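Local atomic coordinates of nitrate transport protein (Parabacteroides distasonis, PDB entry 3HN0), a protein that is probably the substrate-binding component of an ABC transporter, perhaps one that takes up nitrate or a related small solute. Residues A[112-117]-A[262-267]; A[171-174]-A[180-183]. All coordinates share one frame; numbering follows the deposited sequence.

Contact 1 of 2, residues A[112-117]-A[262-267]; sequences TRYYLG and EQYEPK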
ATOM      1  N   THR A 112       0.810  -0.099  16.732  1.00 13.66           N
ATOM      2  CA  THR A 112       1.834   0.819  17.201  1.00 12.60           C
ATOM      3  C   THR A 112       3.043  -0.015  17.623  1.00 13.14           C
ATOM      4  O   THR A 112       4.161   0.295  17.252  1.00 11.95           O
ATOM      5  CB  THR A 112       1.305   1.682  18.380  1.00 14.77           C
ATOM      6  OG1 THR A 112       0.191   2.466  17.899  1.00 14.99           O
ATOM      7  CG2 THR A 112       2.373   2.623  18.905  1.00 15.80           C
ATOM      8  N   ARG A 113       2.803  -1.095  18.353  1.00 14.58           N
ATOM      9  CA  ARG A 113       3.917  -1.956  18.757  1.00 14.97           C
ATOM     10  C   ARG A 113       4.627  -2.535  17.533  1.00 16.27           C
ATOM     11  O   ARG A 113       5.848  -2.583  17.479  1.00 16.60           O
ATOM     12  CB  ARG A 113       3.422  -3.052  19.701  1.00 17.68           C
ATOM     13  CG  ARG A 113       3.136  -2.522  21.114  1.00 21.86           C
ATOM     14  CD  ARG A 113       2.889  -3.673  22.064  1.00 29.76           C
ATOM     15  NE  ARG A 113       1.472  -3.965  22.212  1.00 27.65           N
ATOM     16  CZ  ARG A 113       0.951  -5.169  22.422  1.00 35.88           C
ATOM     17  NH1 ARG A 113       1.718  -6.255  22.450  1.00 38.57           N
ATOM     18  NH2 ARG A 113      -0.365  -5.285  22.582  1.00 41.28           N
ATOM     19  N   TYR A 114       3.854  -2.901  16.506  1.00 14.65           N
ATOM     20  CA  TYR A 114       4.450  -3.432  15.293  1.00 14.15           C
ATOM     21  C   TYR A 114       5.356  -2.412  14.596  1.00 13.23           C
ATOM     22  O   TYR A 114       6.483  -2.722  14.132  1.00 12.59           O
ATOM     23  CB  TYR A 114       3.339  -3.907  14.349  1.00 11.93           C
ATOM     24  CG  TYR A 114       3.865  -4.255  12.982  1.00 12.22           C
ATOM     25  CD1 TYR A 114       4.616  -5.408  12.786  1.00 16.99           C
ATOM     26  CD2 TYR A 114       3.611  -3.425  11.854  1.00 14.00           C
ATOM     27  CE1 TYR A 114       5.119  -5.736  11.550  1.00 22.24           C
ATOM     28  CE2 TYR A 114       4.132  -3.760  10.594  1.00 14.55           C
ATOM     29  CZ  TYR A 114       4.884  -4.925  10.461  1.00 20.35           C
ATOM     30  OH  TYR A 114       5.410  -5.302   9.241  1.00 21.46           O
ATOM     31  N   TYR A 115       4.826  -1.195  14.468  1.00 14.07           N
ATOM     32  CA  TYR A 115       5.552  -0.100  13.840  1.00 13.48           C
ATOM     33  C   TYR A 115       6.857   0.204  14.588  1.00 13.93           C
ATOM     34  O   TYR A 115       7.885   0.333  13.974  1.00 12.97           O
ATOM     35  CB  TYR A 115       4.674   1.175  13.789  1.00 14.79           C
ATOM     36  CG  TYR A 115       5.431   2.367  13.278  1.00 13.34           C
ATOM     37  CD1 TYR A 115       5.599   2.561  11.921  1.00 18.38           C
ATOM     38  CD2 TYR A 115       6.004   3.281  14.155  1.00 19.86           C
ATOM     39  CE1 TYR A 115       6.334   3.651  11.439  1.00 22.17           C
ATOM     40  CE2 TYR A 115       6.733   4.376  13.662  1.00 21.38           C
ATOM     41  CZ  TYR A 115       6.873   4.532  12.313  1.00 21.00           C
ATOM     42  OH  TYR A 115       7.586   5.579  11.797  1.00 30.79           O
ATOM     43  N   LEU A 116       6.799   0.274  15.896  1.00 14.21           N
ATOM     44  CA  LEU A 116       7.995   0.592  16.682  1.00 16.92           C
ATOM     45  C   LEU A 116       9.043  -0.503  16.511  1.00 20.62           C
ATOM     46  O   LEU A 116      10.218  -0.211  16.304  1.00 19.31           O
ATOM     47  CB  LEU A 116       7.644   0.809  18.136  1.00 18.32           C
ATOM     48  CG  LEU A 116       6.774   2.043  18.465  1.00 21.68           C
ATOM     49  CD1 LEU A 116       6.396   2.027  19.970  1.00 23.80           C
ATOM     50  CD2 LEU A 116       7.429   3.364  18.078  1.00 25.68           C
ATOM     51  N   GLY A 117       8.616  -1.759  16.548  1.00 21.00           N
ATOM     52  CA  GLY A 117       9.549  -2.876  16.289  1.00 19.89           C
ATOM     53  C   GLY A 117      10.180  -2.846  14.907  1.00 22.71           C
ATOM     54  O   GLY A 117      11.400  -2.993  14.747  1.00 20.31           O
ATOM     55  N   GLU A 262      -2.639 -11.693  15.405  1.00 16.83           N
ATOM     56  CA  GLU A 262      -2.561 -12.969  16.074  1.00 16.63           C
ATOM     57  C   GLU A 262      -1.159 -13.199  16.674  1.00 15.91           C
ATOM     58  O   GLU A 262      -1.006 -13.869  17.710  1.00 14.68           O
ATOM     59  CB  GLU A 262      -2.919 -14.051  15.064  1.00 17.68           C
ATOM     60  CG  GLU A 262      -2.989 -15.428  15.653  1.00 20.58           C
ATOM     61  CD  GLU A 262      -3.274 -16.490  14.607  1.00 22.74           C
ATOM     62  OE1 GLU A 262      -2.878 -16.301  13.446  1.00 19.87           O
ATOM     63  OE2 GLU A 262      -3.901 -17.492  14.955  1.00 17.63           O
ATOM     64  N   GLN A 263      -0.124 -12.656  16.034  1.00 15.14           N
ATOM     65  CA  GLN A 263       1.250 -12.800  16.539  1.00 18.56           C
ATOM     66  C   GLN A 263       1.448 -12.160  17.893  1.00 18.99           C
ATOM     67  O   GLN A 263       2.331 -12.588  18.673  1.00 17.81           O
ATOM     68  CB  GLN A 263       2.248 -12.162  15.604  1.00 20.93           C
ATOM     69  CG  GLN A 263       2.643 -12.964  14.392  1.00 29.36           C
ATOM     70  CD  GLN A 263       3.739 -12.227  13.630  1.00 42.07           C
ATOM     71  OE1 GLN A 263       3.463 -11.296  12.871  1.00 38.35           O
ATOM     72  NE2 GLN A 263       4.986 -12.623  13.860  1.00 46.45           N
ATOM     73  N   TYR A 264       0.694 -11.089  18.131  1.00 17.54           N
ATOM     74  CA  TYR A 264       0.788 -10.290  19.355  1.00 16.97           C
ATOM     75  C   TYR A 264      -0.247 -10.716  20.372  1.00 19.12           C
ATOM     76  O   TYR A 264       0.060 -10.766  21.557  1.00 19.92           O
ATOM     77  CB  TYR A 264       0.615  -8.784  19.045  1.00 16.08           C
ATOM     78  CG  TYR A 264       1.809  -8.175  18.359  1.00 16.17           C
ATOM     79  CD1 TYR A 264       1.953  -8.243  16.993  1.00 16.26           C
ATOM     80  CD2 TYR A 264       2.806  -7.517  19.094  1.00 22.81           C
ATOM     81  CE1 TYR A 264       3.070  -7.723  16.360  1.00 23.11           C
ATOM     82  CE2 TYR A 264       3.913  -6.976  18.468  1.00 20.67           C
ATOM     83  CZ  TYR A 264       4.047  -7.091  17.099  1.00 21.32           C
ATOM     84  OH  TYR A 264       5.153  -6.569  16.462  1.00 29.17           O
ATOM     85  N   GLU A 265      -1.472 -10.999  19.918  1.00 17.45           N
ATOM     86  CA  GLU A 265      -2.625 -11.239  20.782  1.00 18.14           C
ATOM     87  C   GLU A 265      -3.629 -12.184  20.122  1.00 16.74           C
ATOM     88  O   GLU A 265      -4.661 -11.747  19.614  1.00 16.88           O
ATOM     89  CB  GLU A 265      -3.345  -9.923  21.080  1.00 21.15           C
ATOM     90  CG  GLU A 265      -2.574  -8.891  21.916  1.00 32.97           C
ATOM     91  CD  GLU A 265      -2.167  -9.396  23.297  1.00 44.38           C
ATOM     92  OE1 GLU A 265      -2.753 -10.393  23.785  1.00 52.84           O
ATOM     93  OE2 GLU A 265      -1.242  -8.786  23.890  1.00 53.89           O
ATOM     94  N   PRO A 266      -3.343 -13.484  20.118  1.00 16.10           N
ATOM     95  CA  PRO A 266      -4.231 -14.417  19.391  1.00 15.32           C
ATOM     96  C   PRO A 266      -5.693 -14.401  19.868  1.00 15.86           C
ATOM     97  O   PRO A 266      -6.613 -14.696  19.087  1.00 16.48           O
ATOM     98  CB  PRO A 266      -3.605 -15.801  19.665  1.00 17.28           C
ATOM     99  CG  PRO A 266      -2.537 -15.588  20.682  1.00 21.85           C
ATOM    100  CD  PRO A 266      -2.199 -14.158  20.765  1.00 18.03           C
ATOM    101  N   LYS A 267      -5.911 -14.112  21.154  1.00 15.33           N
ATOM    102  CA  LYS A 267      -7.261 -13.992  21.661  1.00 17.82           C
ATOM    103  C   LYS A 267      -8.032 -12.884  20.978  1.00 18.11           C
ATOM    104  O   LYS A 267      -9.231 -13.018  20.854  1.00 20.78           O
ATOM    105  CB  LYS A 267      -7.284 -13.794  23.182  1.00 21.81           C
ATOM    106  CG  LYS A 267      -6.830 -15.031  24.002  1.00 26.30           C
ATOM    107  CD  LYS A 267      -7.055 -14.846  25.534  1.00 26.71           C
TER

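Contact 2 of 2, residues A[171-174]-A[180-183]; sequences NHLT and GFAQ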
ATOM      1  N   ASN A 171      -0.184   2.819   9.073  1.00 13.34           N
ATOM      2  CA  ASN A 171      -1.177   1.995   8.410  1.00 14.02           C
ATOM      3  C   ASN A 171      -0.641   0.944   7.428  1.00 14.50           C
ATOM      4  O   ASN A 171      -1.431   0.299   6.742  1.00 14.42           O
ATOM      5  CB  ASN A 171      -2.222   2.860   7.689  1.00 15.76           C
ATOM      6  CG  ASN A 171      -2.935   3.832   8.623  1.00  9.85           C
ATOM      7  OD1 ASN A 171      -3.643   3.418   9.521  1.00 13.18           O
ATOM      8  ND2 ASN A 171      -2.677   5.125   8.443  1.00 13.33           N
ATOM      9  N   HIS A 172       0.674   0.750   7.368  1.00 15.33           N
ATOM     10  CA  HIS A 172       1.247  -0.116   6.343  1.00 14.41           C
ATOM     11  C   HIS A 172       2.083  -1.225   6.922  1.00 14.74           C
ATOM     12  O   HIS A 172       2.837  -1.021   7.868  1.00 14.90           O
ATOM     13  CB  HIS A 172       2.092   0.702   5.350  1.00 16.67           C
ATOM     14  CG  HIS A 172       1.397   1.897   4.803  1.00 20.30           C
ATOM     15  ND1 HIS A 172       0.545   1.843   3.719  1.00 21.91           N
ATOM     16  CD2 HIS A 172       1.457   3.196   5.173  1.00 27.46           C
ATOM     17  CE1 HIS A 172       0.093   3.062   3.462  1.00 21.88           C
ATOM     18  NE2 HIS A 172       0.619   3.896   4.338  1.00 24.21           N
ATOM     19  N   LEU A 173       2.015  -2.394   6.288  1.00 14.54           N
ATOM     20  CA  LEU A 173       2.859  -3.549   6.706  1.00 19.15           C
ATOM     21  C   LEU A 173       4.338  -3.268   6.436  1.00 24.17           C
ATOM     22  O   LEU A 173       5.193  -3.496   7.297  1.00 25.97           O
ATOM     23  CB  LEU A 173       2.417  -4.826   5.958  1.00 23.28           C
ATOM     24  CG  LEU A 173       3.112  -6.103   6.462  1.00 29.58           C
ATOM     25  CD1 LEU A 173       2.395  -6.594   7.715  1.00 25.37           C
ATOM     26  CD2 LEU A 173       3.141  -7.200   5.372  1.00 32.66           C
ATOM     27  N   THR A 174       4.621  -2.739   5.245  1.00 21.63           N
ATOM     28  CA  THR A 174       5.963  -2.496   4.740  1.00 27.19           C
ATOM     29  C   THR A 174       5.889  -1.228   3.930  1.00 26.42           C
ATOM     30  O   THR A 174       4.785  -0.743   3.639  1.00 20.97           O
ATOM     31  CB  THR A 174       6.384  -3.676   3.764  1.00 28.93           C
ATOM     32  OG1 THR A 174       5.468  -3.767   2.640  1.00 29.54           O
ATOM     33  CG2 THR A 174       6.389  -5.015   4.493  1.00 36.09           C
ATOM     34  N   GLY A 180      -1.847  -0.675   2.650  1.00 21.36           N
ATOM     35  CA  GLY A 180      -2.040  -0.756   4.109  1.00 24.91           C
ATOM     36  C   GLY A 180      -3.083  -1.724   4.616  1.00 20.61           C
ATOM     37  O   GLY A 180      -3.709  -2.471   3.866  1.00 17.02           O
ATOM     38  N   PHE A 181      -3.224  -1.753   5.942  1.00 17.66           N
ATOM     39  CA  PHE A 181      -3.949  -2.813   6.594  1.00 13.44           C
ATOM     40  C   PHE A 181      -5.469  -2.735   6.425  1.00 10.57           C
ATOM     41  O   PHE A 181      -6.044  -1.702   6.582  1.00 14.59           O
ATOM     42  CB  PHE A 181      -3.700  -2.797   8.108  1.00 14.87           C
ATOM     43  CG  PHE A 181      -2.257  -2.935   8.508  1.00 14.48           C
ATOM     44  CD1 PHE A 181      -1.571  -4.112   8.299  1.00 13.83           C
ATOM     45  CD2 PHE A 181      -1.608  -1.891   9.138  1.00 16.18           C
ATOM     46  CE1 PHE A 181      -0.258  -4.250   8.715  1.00 21.86           C
ATOM     47  CE2 PHE A 181      -0.297  -2.024   9.542  1.00 18.17           C
ATOM     48  CZ  PHE A 181       0.379  -3.188   9.319  1.00 22.63           C
ATOM     49  N   ALA A 182      -6.105  -3.877   6.211  1.00 11.43           N
ATOM     50  CA  ALA A 182      -7.550  -3.956   6.205  1.00 14.01           C
ATOM     51  C   ALA A 182      -8.045  -4.044   7.666  1.00 14.46           C
ATOM     52  O   ALA A 182      -8.388  -5.115   8.166  1.00 15.52           O
ATOM     53  CB  ALA A 182      -8.013  -5.111   5.332  1.00 14.58           C
ATOM     54  N   GLN A 183      -8.092  -2.901   8.343  1.00 15.04           N
ATOM     55  CA  GLN A 183      -8.382  -2.860   9.802  1.00 13.75           C
ATOM     56  C   GLN A 183      -9.842  -2.705  10.122  1.00 13.49           C
ATOM     57  O   GLN A 183     -10.212  -2.881  11.264  1.00 12.51           O
ATOM     58  CB  GLN A 183      -7.688  -1.679  10.537  1.00 17.36           C
ATOM     59  CG  GLN A 183      -6.356  -1.380  10.121  1.00 23.39           C
ATOM     60  CD  GLN A 183      -5.733  -0.335  10.957  1.00 23.46           C
ATOM     61  OE1 GLN A 183      -6.061  -0.188  12.154  1.00 21.50           O
ATOM     62  NE2 GLN A 183      -4.835   0.413  10.355  1.00 16.63           N
TER

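Contact 1 of 2, residues A[112-117]-A[262-267]
Tyr264, Arg113 and Tyr114 make most of this surface contact, which joins two lobes of what appears to be a periplasmic-binding-protein fold: helix 107-119 on one side, residues 262-267, in and after the C-terminal part of helix 251-264, on the other. The Tyr264 side chain reaches across and ends against the backbone of the facing helix, its OH 3.4 Å from Tyr114 CA. The same hydroxyl lies in the plane of the Tyr114 ring, at its edge, 3.9 Å from CD1. Arg113 runs past Tyr264 in the opposite direction. Its CB sits 4.1 Å from Tyr264 CE2, and its NH1 comes to the ring edge, 3.7 Å from CD2, with guanidinium and ring nearly perpendicular (86°). This is an edge approach, unlike a cation-pi stack. Replacing Tyr264 with an alanine would probably open a gap beside Tyr114 and leave the aliphatic base of Arg113 without its neighbour across the interface. The arginine has two acidic partners: Asp109, one turn back, pairs with NE, while Glu265 faces the other end. Bent at chi2 (-59°), the Glu265 chain brings OE2 near the guanidinium plane, completing a long salt bridge of 3.8 Å to Arg113 NH2.

Contact 2 of 2, residues A[171-174]-A[180-183]
With CG anti to its own carbonyl carbon (chi1 -58°), Phe181 swings its ring back against the backbone of 171-173, while Leu173, whose CG is anti to the backbone N (chi1 -172°), sends CD1 to within 3.7 Å of Phe181 CE1. The two side chains cross at about a right angle. Over one ring face lies the amide nitrogen of Leu173, 3.5 Å from Phe181 CZ; that nitrogen is hydrogen-bonded to Asp177 OD2. Farther along the ring, Phe181 CD2 comes 3.3 Å from Asn171 O. This carbonyl also accepts a backbone hydrogen bond from Phe181 N at 2.8 Å. Both segments belong to the connection between strand 165-169 of the antiparallel sheet and strand 184-188 of the large mixed sheet, a crossover consistent with a lobe-to-lobe connection of a periplasmic-binding-protein fold; the bond closes a short loop with five residues between the segments. Gly180 suits its place: its positive phi (74°) would press a CB against the preceding carbonyl, and Asn171 O would block it too. Asn171 OD1 accepts hydrogen bonds from the backbone nitrogens of Thr85 and Leu86, while Asp169 grips both Asn171 ND2 and His172 NE2 through its two carboxylate oxygens.

How the contacts relate
Tyr114 connects the two contacts, whose centres lie 13 Å apart on the same side of the chain's centre. While contact 1 meets its CA, CB and ring edge, its OH lies 2.7 Å from Leu173 O in contact 2, a probable hydrogen bond, and its CE2 packs 4.0 Å from Phe181 CZ. The helices of contact 1 also border contact 2: Leu111 of helix 107-119 and Leu260 of helix 251-264 both touch Phe181. A sparse surface contact, with no hydrogen bond across it, thus continues into a largely buried one that has such a bond. In sequence, the short loop of contact 2 falls between the widely separated segments of contact 1.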